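Local atomic coordinates of putative 6-phosphogluconolactonase (Neisseria gonorrhoeae, PDB entry 3LHI), a protein that probably hydrolyses 6-phosphogluconolactone to 6-phosphogluconate, the second step of the oxidative pentose phosphate pathway. Residues A[38-43]-A[130-135]; A[140-145]-A[175-180]; A[67-72]-A[79-84]; A[51-56]-A[87-92]. One frame throughout, in Å; residues are numbered along the deposited sequence.

Contact 1: A[38-43]-A[130-135]; sequences LAVSGG and VLILGM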
loop_
_atom_site.group_PDB
_atom_site.type_symbol
_atom_site.label_atom_id
_atom_site.label_comp_id
_atom_site.label_asym_id
_atom_site.label_seq_id
_atom_site.Cartn_x
_atom_site.Cartn_y
_atom_site.Cartn_z
ATOM N N LEU A 38 8.106 -2.634 -5.318
ATOM C CA LEU A 38 7.589 -2.402 -3.973
ATOM C C LEU A 38 6.389 -1.428 -4.072
ATOM O O LEU A 38 6.509 -0.343 -4.695
ATOM C CB LEU A 38 8.691 -1.675 -3.182
ATOM C CG LEU A 38 8.323 -1.123 -1.796
ATOM C CD1 LEU A 38 8.028 -2.300 -0.847
ATOM C CD2 LEU A 38 9.393 -0.217 -1.215
ATOM N N ALA A 39 5.262 -1.785 -3.455
ATOM C CA ALA A 39 4.116 -0.879 -3.347
ATOM C C ALA A 39 3.962 -0.545 -1.859
ATOM O O ALA A 39 3.960 -1.427 -1.003
ATOM C CB ALA A 39 2.824 -1.538 -3.916
ATOM N N VAL A 40 3.834 0.756 -1.562
ATOM C CA VAL A 40 3.651 1.229 -0.200
ATOM C C VAL A 40 2.332 1.992 -0.056
ATOM O O VAL A 40 1.775 2.501 -1.022
ATOM C CB VAL A 40 4.840 2.138 0.242
ATOM C CG1 VAL A 40 6.177 1.351 0.134
ATOM C CG2 VAL A 40 4.903 3.439 -0.585
ATOM N N SER A 41 1.911 2.076 1.202
ATOM C CA SER A 41 0.724 2.829 1.583
ATOM C C SER A 41 1.124 4.159 2.223
ATOM O O SER A 41 2.238 4.299 2.745
ATOM C CB SER A 41 -0.157 1.988 2.503
ATOM O OG SER A 41 -0.608 0.814 1.836
ATOM N N GLY A 42 0.183 5.103 2.260
ATOM C CA GLY A 42 0.441 6.430 2.781
ATOM C C GLY A 42 -0.061 6.615 4.178
ATOM O O GLY A 42 -0.115 5.704 4.988
ATOM N N GLY A 43 -0.375 7.870 4.527
ATOM C CA GLY A 43 -0.597 8.229 5.911
ATOM C C GLY A 43 0.668 8.439 6.714
ATOM O O GLY A 43 1.795 8.290 6.190
ATOM N N VAL A 130 6.448 -6.911 -3.401
ATOM C CA VAL A 130 6.338 -6.634 -1.954
ATOM C C VAL A 130 5.343 -5.486 -1.801
ATOM O O VAL A 130 5.478 -4.466 -2.499
ATOM C CB VAL A 130 7.704 -6.277 -1.323
ATOM C CG1 VAL A 130 7.542 -6.008 0.194
ATOM C CG2 VAL A 130 8.738 -7.395 -1.575
ATOM N N LEU A 131 4.374 -5.658 -0.926
ATOM C CA LEU A 131 3.328 -4.652 -0.666
ATOM C C LEU A 131 3.279 -4.392 0.825
ATOM O O LEU A 131 3.263 -5.334 1.621
ATOM C CB LEU A 131 1.980 -5.205 -1.146
ATOM C CG LEU A 131 0.721 -4.493 -0.679
ATOM C CD1 LEU A 131 0.623 -3.030 -1.216
ATOM C CD2 LEU A 131 -0.517 -5.304 -1.141
ATOM N N ILE A 132 3.272 -3.120 1.226
ATOM C CA ILE A 132 2.966 -2.770 2.616
ATOM C C ILE A 132 1.630 -2.015 2.635
ATOM O O ILE A 132 1.456 -0.958 2.008
ATOM C CB ILE A 132 4.058 -1.963 3.364
ATOM C CG1 ILE A 132 5.428 -2.642 3.296
ATOM C CG2 ILE A 132 3.629 -1.750 4.842
ATOM C CD1 ILE A 132 6.176 -2.376 2.039
ATOM N N LEU A 133 0.698 -2.639 3.346
ATOM C CA LEU A 133 -0.630 -2.128 3.616
ATOM C C LEU A 133 -0.695 -1.400 4.948
ATOM O O LEU A 133 0.158 -1.614 5.827
ATOM C CB LEU A 133 -1.624 -3.289 3.638
ATOM C CG LEU A 133 -1.896 -3.987 2.304
ATOM C CD1 LEU A 133 -2.793 -5.191 2.510
ATOM C CD2 LEU A 133 -2.490 -2.996 1.316
ATOM N N GLY A 134 -1.675 -0.529 5.081
ATOM C CA GLY A 134 -2.103 -0.024 6.343
ATOM C C GLY A 134 -3.572 -0.364 6.539
ATOM O O GLY A 134 -4.172 -1.061 5.725
HETATM N N MSE A 135 -4.152 0.074 7.642
HETATM C CA MSE A 135 -5.561 -0.168 7.927
HETATM C C MSE A 135 -6.151 1.032 8.630
HETATM O O MSE A 135 -5.551 1.525 9.604
HETATM C CB MSE A 135 -5.705 -1.415 8.769
HETATM C CG MSE A 135 -7.172 -1.838 9.032
HETATM SE SE MSE A 135 -7.292 -3.088 10.496
HETATM C CE MSE A 135 -6.947 -1.775 11.864
HETATM O O HOH W 1 -3.178 0.392 2.765
#

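Contact 2: A[140-145]-A[175-180]; sequences HTASIF and RISMTL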
loop_
_atom_site.group_PDB
_atom_site.type_symbol
_atom_site.label_atom_id
_atom_site.label_comp_id
_atom_site.label_asym_id
_atom_site.label_seq_id
_atom_site.Cartn_x
_atom_site.Cartn_y
_atom_site.Cartn_z
ATOM N N HIS A 140 -10.698 -0.418 6.610
ATOM C CA HIS A 140 -10.338 -0.375 5.203
ATOM C C HIS A 140 -8.847 -0.568 5.028
ATOM O O HIS A 140 -8.074 -0.341 5.945
ATOM C CB HIS A 140 -10.800 0.914 4.510
ATOM C CG HIS A 140 -9.819 2.033 4.535
ATOM N ND1 HIS A 140 -9.678 2.895 5.600
ATOM C CD2 HIS A 140 -8.922 2.430 3.597
ATOM C CE1 HIS A 140 -8.751 3.794 5.298
ATOM N NE2 HIS A 140 -8.259 3.516 4.097
ATOM N N THR A 141 -8.476 -0.986 3.833
ATOM C CA THR A 141 -7.075 -1.078 3.438
ATOM C C THR A 141 -6.942 -0.573 2.014
ATOM O O THR A 141 -7.928 -0.487 1.300
ATOM C CB THR A 141 -6.531 -2.486 3.613
ATOM O OG1 THR A 141 -5.109 -2.496 3.558
ATOM C CG2 THR A 141 -7.090 -3.499 2.610
ATOM N N ALA A 142 -5.712 -0.240 1.587
ATOM C CA ALA A 142 -5.543 0.515 0.351
ATOM C C ALA A 142 -6.608 1.614 0.306
ATOM O O ALA A 142 -6.733 2.313 1.311
ATOM C CB ALA A 142 -5.501 -0.445 -0.850
ATOM N N SER A 143 -7.294 1.818 -0.812
ATOM C CA SER A 143 -8.466 2.664 -0.801
ATOM C C SER A 143 -9.685 1.791 -1.127
ATOM O O SER A 143 -10.637 2.259 -1.777
ATOM C CB SER A 143 -8.330 3.886 -1.706
ATOM O OG SER A 143 -7.604 4.949 -1.074
ATOM N N ILE A 144 -9.723 0.585 -0.561
ATOM C CA ILE A 144 -10.908 -0.265 -0.628
ATOM C C ILE A 144 -11.748 0.038 0.623
ATOM O O ILE A 144 -11.571 -0.533 1.682
ATOM C CB ILE A 144 -10.547 -1.740 -0.722
ATOM C CG1 ILE A 144 -9.609 -1.969 -1.893
ATOM C CG2 ILE A 144 -11.837 -2.566 -0.836
ATOM C CD1 ILE A 144 -9.028 -3.429 -1.963
ATOM N N PHE A 145 -12.580 1.046 0.472
ATOM C CA PHE A 145 -13.408 1.558 1.542
ATOM C C PHE A 145 -14.786 0.844 1.561
ATOM O O PHE A 145 -15.356 0.599 0.499
ATOM C CB PHE A 145 -13.655 3.049 1.348
ATOM C CG PHE A 145 -12.493 3.932 1.758
ATOM C CD1 PHE A 145 -12.418 4.396 3.038
ATOM C CD2 PHE A 145 -11.497 4.298 0.843
ATOM C CE1 PHE A 145 -11.342 5.223 3.422
ATOM C CE2 PHE A 145 -10.437 5.086 1.214
ATOM C CZ PHE A 145 -10.357 5.561 2.519
ATOM N N ARG A 175 -10.232 8.233 -5.263
ATOM C CA ARG A 175 -9.032 7.440 -5.105
ATOM C C ARG A 175 -8.797 6.509 -6.274
ATOM O O ARG A 175 -9.765 6.066 -6.957
ATOM C CB ARG A 175 -9.164 6.539 -3.865
ATOM C CG ARG A 175 -9.605 7.228 -2.590
ATOM C CD ARG A 175 -8.638 8.300 -2.161
ATOM N NE ARG A 175 -9.036 8.976 -0.912
ATOM C CZ ARG A 175 -8.701 8.579 0.294
ATOM N NH1 ARG A 175 -7.908 7.512 0.485
ATOM N NH2 ARG A 175 -9.094 9.303 1.341
ATOM N N ILE A 176 -7.550 6.108 -6.413
ATOM C CA ILE A 176 -7.188 4.990 -7.251
ATOM C C ILE A 176 -6.536 3.974 -6.317
ATOM O O ILE A 176 -5.604 4.329 -5.589
ATOM C CB ILE A 176 -6.323 5.409 -8.479
ATOM C CG1 ILE A 176 -5.921 4.181 -9.297
ATOM C CG2 ILE A 176 -5.109 6.274 -8.085
ATOM C CD1 ILE A 176 -5.097 4.546 -10.509
ATOM N N SER A 177 -7.030 2.723 -6.344
ATOM C CA SER A 177 -6.615 1.655 -5.429
ATOM C C SER A 177 -6.221 0.416 -6.169
ATOM O O SER A 177 -6.832 0.025 -7.171
ATOM C CB SER A 177 -7.723 1.278 -4.501
ATOM O OG SER A 177 -7.335 0.432 -3.449
HETATM N N MSE A 178 -5.216 -0.269 -5.628
HETATM C CA MSE A 178 -5.071 -1.680 -5.964
HETATM C C MSE A 178 -6.379 -2.406 -5.606
HETATM O O MSE A 178 -7.059 -2.134 -4.602
HETATM C CB MSE A 178 -3.921 -2.277 -5.174
HETATM C CG MSE A 178 -2.537 -1.931 -5.705
HETATM SE SE MSE A 178 -1.068 -2.652 -4.713
HETATM C CE MSE A 178 -1.189 -4.466 -5.272
ATOM N N THR A 179 -6.687 -3.394 -6.403
ATOM C CA THR A 179 -7.814 -4.263 -6.190
ATOM C C THR A 179 -7.504 -5.394 -5.237
ATOM O O THR A 179 -6.305 -5.676 -4.938
ATOM C CB THR A 179 -8.301 -4.836 -7.520
ATOM O OG1 THR A 179 -7.203 -5.616 -8.045
ATOM C CG2 THR A 179 -8.774 -3.777 -8.500
ATOM N N LEU A 180 -8.505 -6.085 -4.728
ATOM C CA LEU A 180 -8.279 -7.268 -3.931
ATOM C C LEU A 180 -7.416 -8.305 -4.666
ATOM O O LEU A 180 -6.502 -8.893 -4.073
ATOM C CB LEU A 180 -9.603 -7.861 -3.477
ATOM C CG LEU A 180 -9.511 -9.078 -2.587
ATOM C CD1 LEU A 180 -8.715 -8.876 -1.309
ATOM C CD2 LEU A 180 -10.934 -9.573 -2.294
#

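Contact 3: A[67-72]-A[79-84]; sequences LADERI and DSNTGL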
loop_
_atom_site.group_PDB
_atom_site.type_symbol
_atom_site.label_atom_id
_atom_site.label_comp_id
_atom_site.label_asym_id
_atom_site.label_seq_id
_atom_site.Cartn_x
_atom_site.Cartn_y
_atom_site.Cartn_z
ATOM N N LEU A 67 2.631 3.013 -5.274
ATOM C CA LEU A 67 1.640 3.096 -4.220
ATOM C C LEU A 67 0.587 2.027 -4.254
ATOM O O LEU A 67 0.171 1.622 -5.345
ATOM C CB LEU A 67 0.914 4.445 -4.341
ATOM C CG LEU A 67 1.756 5.678 -4.228
ATOM C CD1 LEU A 67 1.000 6.951 -4.630
ATOM C CD2 LEU A 67 2.274 5.787 -2.828
ATOM N N ALA A 68 0.108 1.640 -3.093
ATOM C CA ALA A 68 -1.050 0.733 -2.991
ATOM C C ALA A 68 -2.337 1.481 -3.353
ATOM O O ALA A 68 -3.318 0.847 -3.776
ATOM C CB ALA A 68 -1.169 0.203 -1.569
ATOM N N ASP A 69 -2.344 2.804 -3.164
ATOM C CA ASP A 69 -3.503 3.626 -3.394
ATOM C C ASP A 69 -3.061 5.076 -3.421
ATOM O O ASP A 69 -2.020 5.420 -2.851
ATOM C CB ASP A 69 -4.649 3.403 -2.386
ATOM C CG ASP A 69 -4.322 3.856 -1.001
ATOM O OD1 ASP A 69 -3.312 3.409 -0.452
ATOM O OD2 ASP A 69 -5.113 4.630 -0.420
ATOM N N GLU A 70 -3.853 5.915 -4.090
ATOM C CA GLU A 70 -3.525 7.332 -4.210
ATOM C C GLU A 70 -4.785 8.143 -4.210
ATOM O O GLU A 70 -5.845 7.719 -4.680
ATOM C CB GLU A 70 -2.673 7.579 -5.445
ATOM C CG GLU A 70 -2.278 9.016 -5.763
ATOM C CD GLU A 70 -1.488 9.754 -4.688
ATOM O OE1 GLU A 70 -1.986 9.867 -3.566
ATOM O OE2 GLU A 70 -0.392 10.219 -4.991
ATOM N N ARG A 71 -4.684 9.347 -3.642
ATOM C CA ARG A 71 -5.716 10.371 -3.724
ATOM C C ARG A 71 -5.593 11.050 -5.047
ATOM O O ARG A 71 -4.479 11.413 -5.491
ATOM C CB ARG A 71 -5.534 11.369 -2.564
ATOM C CG ARG A 71 -5.753 10.850 -1.169
ATOM C CD ARG A 71 -4.666 9.945 -0.639
ATOM N NE ARG A 71 -4.944 9.544 0.719
ATOM C CZ ARG A 71 -4.781 10.329 1.785
ATOM N NH1 ARG A 71 -4.222 11.522 1.676
ATOM N NH2 ARG A 71 -5.100 9.835 2.967
ATOM N N ILE A 72 -6.732 11.238 -5.726
ATOM C CA ILE A 72 -6.731 11.863 -7.051
ATOM C C ILE A 72 -6.740 13.371 -6.843
ATOM O O ILE A 72 -7.784 14.023 -6.842
ATOM C CB ILE A 72 -7.871 11.358 -7.947
ATOM C CG1 ILE A 72 -7.778 9.825 -8.091
ATOM C CG2 ILE A 72 -7.782 12.051 -9.276
ATOM C CD1 ILE A 72 -8.891 9.182 -8.953
ATOM N N ASP A 79 -2.397 16.333 0.359
ATOM C CA ASP A 79 -2.956 15.005 0.573
ATOM C C ASP A 79 -2.461 13.979 -0.457
ATOM O O ASP A 79 -2.995 12.882 -0.501
ATOM C CB ASP A 79 -4.496 15.076 0.580
ATOM C CG ASP A 79 -5.049 15.910 1.712
ATOM O OD1 ASP A 79 -4.378 15.996 2.748
ATOM O OD2 ASP A 79 -6.155 16.437 1.526
ATOM N N SER A 80 -1.459 14.302 -1.248
ATOM C CA SER A 80 -0.906 13.374 -2.226
ATOM C C SER A 80 -0.011 12.346 -1.523
ATOM O O SER A 80 0.959 12.696 -0.845
ATOM C CB SER A 80 -0.073 14.129 -3.251
ATOM O OG SER A 80 0.542 13.232 -4.155
ATOM N N ASN A 81 -0.279 11.056 -1.742
ATOM C CA ASN A 81 0.630 10.039 -1.266
ATOM C C ASN A 81 1.942 10.052 -2.064
ATOM O O ASN A 81 2.983 9.665 -1.535
ATOM C CB ASN A 81 0.016 8.634 -1.356
ATOM C CG ASN A 81 -1.128 8.397 -0.364
ATOM O OD1 ASN A 81 -1.228 9.116 0.646
ATOM N ND2 ASN A 81 -1.936 7.337 -0.614
ATOM N N THR A 82 1.893 10.463 -3.336
ATOM C CA THR A 82 3.099 10.642 -4.128
ATOM C C THR A 82 4.013 11.644 -3.460
ATOM O O THR A 82 5.228 11.409 -3.278
ATOM C CB THR A 82 2.741 11.094 -5.538
ATOM O OG1 THR A 82 2.002 10.031 -6.184
ATOM C CG2 THR A 82 4.019 11.388 -6.371
ATOM N N GLY A 83 3.445 12.768 -3.028
ATOM C CA GLY A 83 4.247 13.759 -2.312
ATOM C C GLY A 83 4.828 13.233 -1.008
ATOM O O GLY A 83 5.972 13.500 -0.665
ATOM N N LEU A 84 4.015 12.471 -0.289
ATOM C CA LEU A 84 4.426 11.810 0.955
ATOM C C LEU A 84 5.664 10.995 0.711
ATOM O O LEU A 84 6.676 11.221 1.378
ATOM C CB LEU A 84 3.318 10.894 1.507
ATOM C CG LEU A 84 3.701 10.088 2.735
ATOM C CD1 LEU A 84 3.562 10.994 3.974
ATOM C CD2 LEU A 84 2.812 8.789 2.759
HETATM O O HOH W 2 -4.553 6.739 0.865
HETATM O O HOH W 3 -1.298 12.794 -6.021
HETATM O O HOH W 4 -3.889 13.516 3.846
#

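Contact 4: A[51-56]-A[87-92]; sequences NALSQK and EYLLKN. With EDO (1,2-ethanediol), chain C.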
loop_
_atom_site.group_PDB
_atom_site.type_symbol
_atom_site.label_atom_id
_atom_site.label_comp_id
_atom_site.label_asym_id
_atom_site.label_seq_id
_atom_site.Cartn_x
_atom_site.Cartn_y
_atom_site.Cartn_z
ATOM N N ASN A 51 11.727 5.964 6.353
ATOM C CA ASN A 51 13.033 6.537 6.611
ATOM C C ASN A 51 14.087 5.438 6.822
ATOM O O ASN A 51 15.190 5.506 6.251
ATOM C CB ASN A 51 12.952 7.513 7.786
ATOM C CG ASN A 51 14.275 8.165 8.074
ATOM O OD1 ASN A 51 14.782 8.916 7.238
ATOM N ND2 ASN A 51 14.851 7.813 9.213
ATOM N N ALA A 52 13.774 4.452 7.638
ATOM C CA ALA A 52 14.688 3.354 7.883
ATOM C C ALA A 52 14.975 2.594 6.567
ATOM O O ALA A 52 16.112 2.200 6.276
ATOM C CB ALA A 52 14.158 2.418 8.957
ATOM N N LEU A 53 13.931 2.294 5.798
ATOM C CA LEU A 53 14.104 1.527 4.563
ATOM C C LEU A 53 14.975 2.299 3.588
ATOM O O LEU A 53 15.795 1.685 2.870
ATOM C CB LEU A 53 12.747 1.200 3.951
ATOM C CG LEU A 53 12.751 0.437 2.633
ATOM C CD1 LEU A 53 13.390 -0.954 2.840
ATOM C CD2 LEU A 53 11.335 0.304 2.116
ATOM N N SER A 54 14.829 3.635 3.555
ATOM C CA SER A 54 15.550 4.468 2.601
ATOM C C SER A 54 17.068 4.360 2.762
ATOM O O SER A 54 17.816 4.667 1.823
ATOM C CB SER A 54 15.124 5.930 2.697
ATOM O OG SER A 54 15.686 6.585 3.844
ATOM N N GLN A 55 17.515 3.975 3.955
ATOM C CA GLN A 55 18.937 3.832 4.282
ATOM C C GLN A 55 19.515 2.486 3.935
ATOM O O GLN A 55 20.728 2.305 4.007
ATOM C CB GLN A 55 19.158 4.115 5.781
ATOM C CG GLN A 55 18.819 5.556 6.181
ATOM C CD GLN A 55 19.014 5.821 7.657
ATOM O OE1 GLN A 55 19.544 4.987 8.373
ATOM N NE2 GLN A 55 18.608 6.984 8.097
ATOM N N LYS A 56 18.679 1.520 3.594
ATOM C CA LYS A 56 19.154 0.175 3.287
ATOM C C LYS A 56 19.977 0.178 1.978
ATOM O O LYS A 56 19.602 0.844 0.965
ATOM C CB LYS A 56 17.964 -0.785 3.168
ATOM C CG LYS A 56 17.224 -1.022 4.436
ATOM C CD LYS A 56 18.065 -1.887 5.373
ATOM C CE LYS A 56 17.308 -2.314 6.586
ATOM N NZ LYS A 56 18.095 -3.335 7.403
ATOM N N GLU A 87 8.781 12.791 -0.077
ATOM C CA GLU A 87 9.357 13.498 1.082
ATOM C C GLU A 87 10.119 12.496 1.957
ATOM O O GLU A 87 11.199 12.823 2.447
ATOM C CB GLU A 87 8.278 14.197 1.890
ATOM C CG GLU A 87 8.805 14.907 3.150
ATOM C CD GLU A 87 7.863 15.876 3.807
ATOM O OE1 GLU A 87 6.661 15.928 3.457
ATOM O OE2 GLU A 87 8.357 16.619 4.678
ATOM N N TYR A 88 9.558 11.320 2.213
ATOM C CA TYR A 88 10.070 10.472 3.263
ATOM C C TYR A 88 10.758 9.207 2.848
ATOM O O TYR A 88 11.487 8.641 3.640
ATOM C CB TYR A 88 8.954 10.179 4.260
ATOM C CG TYR A 88 8.351 11.370 4.996
ATOM C CD1 TYR A 88 9.032 11.994 6.026
ATOM C CD2 TYR A 88 7.068 11.815 4.698
ATOM C CE1 TYR A 88 8.458 13.004 6.728
ATOM C CE2 TYR A 88 6.498 12.835 5.413
ATOM C CZ TYR A 88 7.192 13.381 6.456
ATOM O OH TYR A 88 6.545 14.384 7.194
ATOM N N LEU A 89 10.488 8.706 1.643
ATOM C CA LEU A 89 11.081 7.451 1.181
ATOM C C LEU A 89 12.109 7.624 0.070
ATOM O O LEU A 89 13.132 6.960 0.114
ATOM C CB LEU A 89 9.951 6.498 0.710
ATOM C CG LEU A 89 10.436 5.106 0.202
ATOM C CD1 LEU A 89 11.281 4.322 1.231
ATOM C CD2 LEU A 89 9.168 4.272 -0.228
ATOM N N LEU A 90 11.821 8.456 -0.921
ATOM C CA LEU A 90 12.701 8.561 -2.100
ATOM C C LEU A 90 13.834 9.541 -1.821
ATOM O O LEU A 90 13.902 10.639 -2.371
ATOM C CB LEU A 90 11.916 8.945 -3.337
ATOM C CG LEU A 90 10.768 7.992 -3.722
ATOM C CD1 LEU A 90 10.054 8.512 -4.951
ATOM C CD2 LEU A 90 11.220 6.537 -3.912
ATOM N N LYS A 91 14.704 9.091 -0.943
ATOM C CA LYS A 91 15.822 9.865 -0.377
ATOM C C LYS A 91 16.833 8.846 0.073
ATOM O O LYS A 91 16.581 7.653 0.150
ATOM C CB LYS A 91 15.367 10.743 0.775
ATOM C CG LYS A 91 14.929 9.963 1.947
ATOM C CD LYS A 91 14.412 10.842 3.078
ATOM C CE LYS A 91 14.284 9.963 4.361
ATOM N NZ LYS A 91 13.265 10.406 5.325
ATOM N N ASN A 92 18.035 9.327 0.467
ATOM C CA ASN A 92 19.101 8.420 0.882
ATOM C C ASN A 92 19.338 7.394 -0.260
ATOM O O ASN A 92 19.275 7.783 -1.420
ATOM C CB ASN A 92 18.806 7.773 2.234
ATOM C CG ASN A 92 18.692 8.781 3.356
ATOM O OD1 ASN A 92 19.502 9.709 3.458
ATOM N ND2 ASN A 92 17.683 8.604 4.208
HETATM C C1 EDO C . 2.768 16.383 1.422
HETATM O O1 EDO C . 2.152 16.786 2.686
HETATM C C2 EDO C . 4.195 15.813 1.530
HETATM O O2 EDO C . 4.354 14.830 2.576
#

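Contact 1: A[38-43]-A[130-135]
A39 and L131 lie side by side on neighbouring strands, and the small methyl of A39 makes room for the larger side chain of L131. CD1 of L131 comes within 3.8 Å of A39 CB. CG of L131 is anti to its backbone N (chi1 165°), with the branch turned back toward A39. On the other face L38 is the bump. Its CD1 fits over V130, 3.9 Å from V130 CG1, and goes on to meet CD1 of I132. The 3.4 Å between L38 CD1 and I132 CD1 is doubtful as a sign of strain, because I132 has a second conformer. V40 runs alongside I132 and points the same way. L26, V22 and A25 of helix 11-33 pack over this face. The strands are parallel, 7° apart, and belong to the central sheet of the glucosamine-6-phosphate isomerase/6-phosphogluconolactonase fold. A39 ties into L131's strand on both sides of that residue: A39 N donates to V130 O at 2.9 Å, and A39 O accepts from I132 N at 2.9 Å. Beyond V40 the strands part and S41 spans the gap. S41 OG donates to I132 O at 2.7 Å, in the carbonyl plane on a lone pair. Water 1 bridges S41 and G134: it donates to S41 OG at 2.8 Å and accepts from G134 N at 2.9 Å.

Contact 2: A[140-145]-A[175-180]
S143 packs against R175 and S177 where the loop after strand 130-133 crosses strand 175-178. The strand belongs to the antiparallel part of the mixed sheet, between strands 63-71 and 163-166. The loop has no regular structure, and its path runs nearly at right angles to the strand. The tight part is centred on S143. S143 CB lies 3.5 Å from R175 CB, and S143 OG accepts from R175 NH1 at 3.0 Å. That bond is bent, with the oxygen 22° out of the guanidinium plane. The same OG is hydrogen-bonded to D69, and NH2 of R175 is held by P172 O. F145 adds its ring edge: F145 CE2 stands over one face of the guanidinium, 3.6 Å from R175 NH1, with the two planes 87° apart. Within the loop, CE1 of F145 also points onto the face of the H140 ring, over its centre. S177 grips the loop backbone. S177 OG is anti to its own N (chi1 -169°) and accepts from S143 N at 3.0 Å. S177 OG also donates to M178 O at 2.8 Å, so this buried hydroxyl has a partner for each role. A142 CB is close to the same oxygen. The looser part lies toward L180, which is partly exposed. There the contact is mainly the CG1-CD1 branch of I144, reaching along the backbone to the start of helix 180-184. T179 OG1 caps that helix at A182 N and is also bonded to V161 O. CD1 of I144 ends 3.5 Å from M178 O.

Contact 3: A[67-72]-A[79-84]
E70 receives the start of helix 81-88 with both carboxylate oxygens. E70 OE1 accepts from N81 N at 2.8 Å, on its syn lone pair. E70 OE2 takes two bonds from T82, from T82 OG1 at 2.7 Å and from T82 N at 2.8 Å. The E70 chain bends at chi2 (59°), and this brings the carboxylate round to the helix end. OE1 also accepts from R71 N on its anti side, which helps fix the rotation of the group. The first N-H groups of the helix thus face a negative charge, which would probably be stabilised there. S80 is the N-cap, and S80 OG accepts from G83 N at 3.1 Å.

R71 binds the turn just before the helix: R71 NH1 donates to D79 O at 2.8 Å, in the guanidinium plane. D79 itself turns its OD2 to H173. N81 reaches back to the strand. N81 ND2 donates to D69 O at 2.9 Å, from 47° above the carbonyl plane. Its OD1 lies over one face of the R71 guanidinium. Water 2 joins D69 OD2, R71 NE and N81 ND2, while D69 OD2 is also bound to S143.

Packing follows outside the polar set. L67 CD1 lies 3.8 Å from N81 CB and 3.6 Å from T82 OG1. The contact joins the strand and helix of the beta-alpha-beta unit formed by strand 63-71, helix 81-88 and strand 98-99. W99 of strand 98-99 touches L67 and T82, strand 175-178 flanks D69 and E70, and helix 47-54 meets L84.

Contact 4: A[51-56]-A[87-92]
K91 and N92 fasten the chain after helix 81-88 to the C-terminal part of helix 47-54. NZ of K91 donates to N51 OD1 at 2.9 Å, 22° out of the plane of that amide. ND2 of N92 donates to S54 OG at 2.9 Å; the bond is nearly straight (172°) and lies in the N92 amide plane. Beneath these, S54 CB is 3.4 Å from both L89 O and K91 O. L53 CD2 and L89 CD1 meet at 4.1 Å on the buried side, where F50 and I65 also touch L89.

The next shell sets these groups. OG of S54 stands between its backbone N and carbonyl carbon, the crowded position (chi1 76°). From there S54 OG donates to N51 O at 2.7 Å while accepting from N92. K91 NZ has a second acceptor, Y88 O, at 3.0 Å. An inverse gamma turn centred on L90 bends the chain sharply, and K91 and N92 then run past the end of helix 47-54. A backbone bond between S54 and A94 holds the chain further on.

Y88 ties to R44 through its hydroxyl, and E87 CG lies over one face of its ring. E87 OE1 accepts from O2 of a 1,2-ethanediol, probably from the crystallisation liquor.

The contact is partly buried, with Q55 and N92 exposed. The lysine charge meets neutral carbonyl oxygens, one of them the backbone oxygen at the end of helix 81-88. The helix dipole would probably favour the positive charge there.

Contacts 1, 2 and 3 meet in one mixed sheet, with centres about 11 to 12 Å apart. The centre of contact 1 is about 2 Å from the centre of the chain. V40 O bonds to A68 N at 2.8 Å, linking it to contact 3. G134 O and T141 OG1, 2.8 Å apart, link it to contact 2. Contacts 2 and 3 share a polar junction, with S143 OG 2.6 Å from D69 OD2. Contact 4 is peripheral: its centre is about 17 Å from that of contact 3 and about 24 Å from that of contact 2. It touches contact 1 through L38 CD2 and L53 CD2, 3.9 Å apart. Contacts 3 and 4 share helix 81-88. The ethanediol bound at E87 lies about 6 Å from the S80 side chain.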